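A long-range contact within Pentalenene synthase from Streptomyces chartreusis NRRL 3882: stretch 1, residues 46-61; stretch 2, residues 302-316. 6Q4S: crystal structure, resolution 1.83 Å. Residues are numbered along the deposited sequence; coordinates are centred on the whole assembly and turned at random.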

# COMPACT_ATOMS: atom_id res chain seq x y z
N LYS A 46 -26.35 1.72 -16.99
CA LYS A 46 -27.07 0.43 -16.96
C LYS A 46 -26.75 -0.51 -18.07
O LYS A 46 -26.80 -1.73 -17.87
N SER A 47 -26.48 0.02 -19.26
CA SER A 47 -26.18 -0.84 -20.41
C SER A 47 -24.92 -1.66 -20.25
O SER A 47 -24.81 -2.73 -20.84
N TRP A 48 -23.97 -1.19 -19.46
CA TRP A 48 -22.73 -1.95 -19.24
C TRP A 48 -22.97 -3.25 -18.48
O TRP A 48 -22.07 -4.11 -18.42
N ASP A 49 -24.15 -3.38 -17.85
CA ASP A 49 -24.50 -4.53 -16.97
C ASP A 49 -23.40 -4.99 -16.01
O ASP A 49 -23.08 -6.18 -15.89
N LEU A 50 -22.81 -4.02 -15.28
CA LEU A 50 -21.84 -4.37 -14.23
C LEU A 50 -22.37 -5.29 -13.12
O LEU A 50 -21.67 -6.15 -12.67
N PRO A 51 -23.65 -5.15 -12.73
CA PRO A 51 -24.18 -6.12 -11.75
C PRO A 51 -23.96 -7.58 -12.16
O PRO A 51 -23.55 -8.40 -11.38
N GLN A 52 -24.14 -7.87 -13.44
CA GLN A 52 -23.93 -9.21 -13.88
C GLN A 52 -22.51 -9.63 -13.73
O GLN A 52 -22.22 -10.75 -13.30
N ALA A 53 -21.55 -8.76 -14.06
CA ALA A 53 -20.16 -9.12 -13.86
C ALA A 53 -19.90 -9.44 -12.39
O ALA A 53 -19.22 -10.46 -12.06
N ALA A 54 -20.42 -8.58 -11.49
CA ALA A 54 -20.19 -8.85 -10.05
C ALA A 54 -20.74 -10.21 -9.59
O ALA A 54 -20.12 -10.95 -8.81
N ALA A 55 -21.93 -10.52 -10.08
CA ALA A 55 -22.59 -11.81 -9.75
C ALA A 55 -21.80 -13.02 -10.24
O ALA A 55 -21.82 -14.09 -9.60
N ARG A 56 -21.08 -12.88 -11.35
CA ARG A 56 -20.22 -14.01 -11.91
C ARG A 56 -18.84 -14.09 -11.34
O ARG A 56 -18.24 -15.15 -11.25
N THR A 57 -18.29 -12.93 -10.92
CA THR A 57 -16.97 -12.92 -10.30
C THR A 57 -16.88 -13.11 -8.78
O THR A 57 -15.83 -13.57 -8.26
N TYR A 58 -17.95 -12.77 -8.08
CA TYR A 58 -18.01 -12.97 -6.61
C TYR A 58 -19.25 -13.85 -6.28
O TYR A 58 -20.17 -13.40 -5.63
N PRO A 59 -19.27 -15.08 -6.79
CA PRO A 59 -20.58 -15.80 -6.72
C PRO A 59 -21.02 -16.27 -5.34
O PRO A 59 -22.20 -16.60 -5.19
N HIS A 60 -20.11 -16.28 -4.36
CA HIS A 60 -20.40 -16.72 -3.00
C HIS A 60 -20.78 -15.62 -2.04
O HIS A 60 -20.89 -15.91 -0.88
N ALA A 61 -21.00 -14.39 -2.51
CA ALA A 61 -21.21 -13.28 -1.62
C ALA A 61 -22.56 -13.44 -0.98
O ALA A 61 -23.53 -13.85 -1.66
N GLN A 302 -10.33 -18.42 -10.65
CA GLN A 302 -11.19 -19.01 -11.69
C GLN A 302 -12.47 -18.25 -11.89
O GLN A 302 -12.96 -18.04 -13.02
N HIS A 303 -13.05 -17.79 -10.79
CA HIS A 303 -14.25 -17.00 -10.93
C HIS A 303 -14.00 -15.77 -11.76
O HIS A 303 -14.91 -15.31 -12.48
N TRP A 304 -12.79 -15.18 -11.62
CA TRP A 304 -12.51 -13.98 -12.37
C TRP A 304 -12.29 -14.29 -13.88
O TRP A 304 -12.84 -13.61 -14.74
N ILE A 305 -11.42 -15.24 -14.16
CA ILE A 305 -11.13 -15.59 -15.56
C ILE A 305 -12.42 -16.02 -16.27
O ILE A 305 -12.79 -15.43 -17.30
N ASN A 306 -13.19 -16.94 -15.64
CA ASN A 306 -14.40 -17.47 -16.30
C ASN A 306 -15.55 -16.52 -16.34
O ASN A 306 -16.20 -16.32 -17.42
N GLY A 307 -15.74 -15.82 -15.22
CA GLY A 307 -16.85 -14.91 -15.10
C GLY A 307 -16.70 -13.70 -15.96
O GLY A 307 -17.67 -13.16 -16.52
N ASN A 308 -15.47 -13.20 -16.03
CA ASN A 308 -15.23 -12.07 -16.91
C ASN A 308 -15.55 -12.47 -18.37
O ASN A 308 -16.18 -11.74 -19.08
N TYR A 309 -15.09 -13.63 -18.77
CA TYR A 309 -15.33 -14.12 -20.14
C TYR A 309 -16.83 -14.21 -20.46
O TYR A 309 -17.36 -13.56 -21.44
N GLU A 310 -17.54 -14.90 -19.57
CA GLU A 310 -19.00 -15.12 -19.77
C GLU A 310 -19.72 -13.86 -19.71
O GLU A 310 -20.70 -13.71 -20.43
N TRP A 311 -19.29 -12.90 -18.89
CA TRP A 311 -19.95 -11.56 -18.94
C TRP A 311 -19.69 -10.80 -20.30
O TRP A 311 -20.56 -10.08 -20.83
N ALA A 312 -18.48 -10.90 -20.80
CA ALA A 312 -18.07 -10.20 -22.03
C ALA A 312 -18.92 -10.66 -23.24
O ALA A 312 -19.43 -9.82 -23.98
N LEU A 313 -19.14 -11.96 -23.36
CA LEU A 313 -20.08 -12.56 -24.34
C LEU A 313 -21.45 -11.88 -24.46
O LEU A 313 -21.95 -11.69 -25.55
N THR A 314 -22.04 -11.47 -23.34
CA THR A 314 -23.36 -10.84 -23.32
C THR A 314 -23.26 -9.31 -23.44
O THR A 314 -24.16 -8.62 -22.98
N SER A 315 -22.17 -8.79 -24.01
CA SER A 315 -22.00 -7.34 -24.34
C SER A 315 -21.90 -6.36 -23.11
O SER A 315 -21.67 -6.78 -21.95
N GLY A 316 -22.03 -5.05 -23.39
CA GLY A 316 -21.91 -3.99 -22.39
C GLY A 316 -21.59 -2.64 -23.01
O GLY A 316 -20.52 -2.06 -22.76

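Two helices pack closely when a missing side chain on one lets the backbone of the other approach, and small side chains settle on flat rings nearby; this pair from pentalenene synthase illustrates the principle well. Helix 50-57 and helix 302-313 run nearly antiparallel, at 149°, with axes approaching to 8.3 Å, and the two stretches together bury 799 Å². The hollow lies at G307. Without a side chain there, the backbone of the other helix comes close enough to bring the CA atoms of R56 and G307 within 4.7 Å; a CB on G307 would point toward the partner and sit about 2.8 Å from R56 O, a clash.

On both sides of this gap, small bumps rest on flat aromatic faces. A53 points inward, and its CB lies 3.6 Å from the centroid of the W311 five-membered ring, almost on the ring normal. W311, chi1 t and chi2 70°, starts sideways but swings its indole onto the first stretch, which covers more of W311 than of any other residue in the contact. L50 supplies another apolar neighbour, its CD2 3.9 Å from W311 CZ2, while W311 NE1 donates a weak hydrogen bond to D49 O at 3.1 Å.

T57 repeats the motif one helical turn later. In the p rotamer its OG1 donates to A53 O (2.9 Å), turning back on its own helix, while its CG2 stands 3.6 Å from the centroid of the W304 six-membered ring, over the face. W304 also directs an edge toward the face of Y58 (m), whose ring centroid is 5.3 Å from that of the W304 five-membered ring, with planes at 74°.

Beyond the helix end, P59 provides the third bump: its CG sits 3.8 Å from the centroid of the H303 ring, over one face. H303 (m) points inward, and its CB reaches T57 O at 3.4 Å. Water completes the fit where the ring nitrogens lack direct partners across the contact. One water joins H303 ND1 (2.9 Å) to T57 O (3.3 Å, weak); another bridges H303 NE2 (2.9 Å) and H60 NE2 (2.8 Å).

R56 closes the partly exposed flank. Its chain, m then t and t, extends along the second helix, with CD 3.6 Å from G307 O, and the guanidinium lays one face against E310, NH1 to CB being 3.6 Å. Q52 (t) also points inward, beside W311 and T314. At the far end the W48 side chain (m) lies near G316 O, its CD1 3.8 Å from that atom, and G316 CA approaches S47 O at 3.5 Å in a CA-H...O contact, although G316 is poorly ordered.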

# COMPACT_ATOMS: atom_id res chain seq x y z
CB LYS A 46 -28.59 0.63 -16.98
CG LYS A 46 -29.26 0.57 -15.63
CD LYS A 46 -30.77 0.71 -15.80
CE LYS A 46 -31.44 -0.65 -15.91
NZ LYS A 46 -32.89 -0.44 -16.15
CB SER A 47 -26.04 -0.03 -21.71
OG SER A 47 -24.81 0.66 -21.74
CB TRP A 48 -21.69 -1.11 -18.50
CG TRP A 48 -21.40 0.26 -19.06
CD1 TRP A 48 -21.67 0.71 -20.35
CD2 TRP A 48 -20.79 1.37 -18.35
NE1 TRP A 48 -21.26 2.03 -20.47
CE2 TRP A 48 -20.72 2.46 -19.26
CE3 TRP A 48 -20.26 1.53 -17.03
CZ2 TRP A 48 -20.16 3.73 -18.89
CZ3 TRP A 48 -19.73 2.78 -16.66
CH2 TRP A 48 -19.68 3.87 -17.60
CB ASP A 49 -25.11 -5.70 -17.77
CG ASP A 49 -26.03 -6.61 -16.86
OD1 ASP A 49 -26.32 -6.21 -15.66
OD2 ASP A 49 -26.44 -7.71 -17.34
CB LEU A 50 -21.30 -3.12 -13.57
CG LEU A 50 -20.50 -2.23 -14.49
CD1 LEU A 50 -19.71 -1.27 -13.59
CD2 LEU A 50 -19.54 -2.98 -15.39
CB PRO A 51 -25.66 -5.75 -11.70
CG PRO A 51 -25.60 -4.29 -11.90
CD PRO A 51 -24.60 -4.07 -12.99
CB GLN A 52 -24.45 -9.34 -15.33
CG GLN A 52 -24.34 -10.74 -15.88
CD GLN A 52 -24.34 -10.75 -17.41
OE1 GLN A 52 -24.92 -9.89 -18.07
NE2 GLN A 52 -23.64 -11.70 -17.96
CB ALA A 53 -19.27 -7.96 -14.34
CB ALA A 54 -20.75 -7.72 -9.23
CB ALA A 55 -24.02 -11.82 -10.34
CB ARG A 56 -20.13 -13.81 -13.41
CG ARG A 56 -21.43 -13.90 -14.18
CD ARG A 56 -21.14 -13.72 -15.68
NE ARG A 56 -22.35 -13.85 -16.48
CZ ARG A 56 -22.87 -15.04 -16.79
NH1 ARG A 56 -22.30 -16.18 -16.39
NH2 ARG A 56 -23.96 -15.10 -17.52
CB THR A 57 -16.17 -11.65 -10.70
OG1 THR A 57 -16.86 -10.46 -10.34
CG2 THR A 57 -15.99 -11.64 -12.19
CB TYR A 58 -18.11 -11.62 -5.90
CG TYR A 58 -16.87 -10.77 -6.17
CD1 TYR A 58 -15.62 -11.22 -5.78
CD2 TYR A 58 -16.96 -9.58 -6.84
CE1 TYR A 58 -14.47 -10.51 -6.07
CE2 TYR A 58 -15.80 -8.86 -7.14
CZ TYR A 58 -14.59 -9.34 -6.78
OH TYR A 58 -13.40 -8.64 -7.01
CB PRO A 59 -20.33 -17.01 -7.63
CG PRO A 59 -18.87 -17.25 -7.47
CD PRO A 59 -18.27 -15.86 -7.51
CB HIS A 60 -19.24 -17.50 -2.42
CG HIS A 60 -18.90 -18.73 -3.19
ND1 HIS A 60 -19.73 -19.83 -3.24
CD2 HIS A 60 -17.80 -19.04 -3.91
CE1 HIS A 60 -19.17 -20.75 -3.99
NE2 HIS A 60 -17.98 -20.31 -4.39
CB ALA A 61 -21.16 -11.98 -2.39
CB GLN A 302 -11.53 -20.45 -11.32
CG GLN A 302 -10.35 -21.37 -11.08
CD GLN A 302 -10.78 -22.79 -10.60
OE1 GLN A 302 -11.91 -23.02 -10.18
NE2 GLN A 302 -9.87 -23.72 -10.69
CB HIS A 303 -14.87 -16.60 -9.54
CG HIS A 303 -15.19 -17.78 -8.66
ND1 HIS A 303 -15.12 -17.73 -7.28
CD2 HIS A 303 -15.58 -19.04 -8.97
CE1 HIS A 303 -15.41 -18.92 -6.79
NE2 HIS A 303 -15.67 -19.74 -7.79
CB TRP A 304 -11.34 -13.19 -11.75
CG TRP A 304 -11.90 -12.07 -11.08
CD1 TRP A 304 -12.20 -11.95 -9.69
CD2 TRP A 304 -12.42 -10.91 -11.70
NE1 TRP A 304 -12.83 -10.76 -9.46
CE2 TRP A 304 -12.99 -10.09 -10.65
CE3 TRP A 304 -12.46 -10.46 -13.02
CZ2 TRP A 304 -13.58 -8.87 -10.90
CZ3 TRP A 304 -13.06 -9.20 -13.28
CH2 TRP A 304 -13.60 -8.42 -12.20
CB ILE A 305 -10.08 -16.70 -15.69
CG1 ILE A 305 -8.76 -16.27 -15.09
CG2 ILE A 305 -9.93 -17.06 -17.18
CD1 ILE A 305 -7.75 -17.41 -14.90
CB ASN A 306 -14.81 -18.76 -15.69
CG ASN A 306 -15.64 -19.61 -16.67
OD1 ASN A 306 -15.21 -19.89 -17.80
ND2 ASN A 306 -16.82 -20.02 -16.23
CB ASN A 308 -13.78 -11.54 -16.84
CG ASN A 308 -13.57 -10.31 -17.74
OD1 ASN A 308 -14.13 -9.24 -17.52
ND2 ASN A 308 -12.88 -10.52 -18.82
CB TYR A 309 -14.65 -15.48 -20.34
CG TYR A 309 -14.98 -16.07 -21.69
CD1 TYR A 309 -14.73 -15.34 -22.87
CD2 TYR A 309 -15.59 -17.31 -21.81
CE1 TYR A 309 -15.06 -15.86 -24.11
CE2 TYR A 309 -15.90 -17.84 -23.06
CZ TYR A 309 -15.64 -17.10 -24.20
OH TYR A 309 -15.95 -17.61 -25.45
CB GLU A 310 -19.59 -16.16 -18.79
CG GLU A 310 -18.76 -17.43 -18.64
CD GLU A 310 -19.29 -18.58 -19.48
OE1 GLU A 310 -19.70 -18.26 -20.62
OE2 GLU A 310 -19.28 -19.76 -19.00
CB TRP A 311 -19.45 -10.69 -17.74
CG TRP A 311 -19.80 -9.28 -17.80
CD1 TRP A 311 -21.00 -8.76 -17.66
CD2 TRP A 311 -18.90 -8.16 -17.98
NE1 TRP A 311 -20.95 -7.39 -17.76
CE2 TRP A 311 -19.67 -7.00 -17.95
CE3 TRP A 311 -17.51 -8.05 -18.15
CZ2 TRP A 311 -19.13 -5.73 -18.09
CZ3 TRP A 311 -16.97 -6.80 -18.28
CH2 TRP A 311 -17.78 -5.65 -18.26
CB ALA A 312 -16.59 -10.41 -22.29
CB LEU A 313 -20.32 -14.03 -24.03
CG LEU A 313 -19.11 -14.95 -24.21
CD1 LEU A 313 -19.50 -16.36 -23.80
CD2 LEU A 313 -18.59 -14.93 -25.65
CB THR A 314 -24.15 -11.23 -22.02
OG1 THR A 314 -23.67 -10.46 -20.90
CG2 THR A 314 -24.01 -12.72 -21.66
CB SER A 315 -23.10 -6.88 -25.35
OG SER A 315 -23.35 -7.84 -26.37
O HOH W 1 -14.70 -15.31 -5.67
O HOH W 2 -16.36 -21.91 -6.07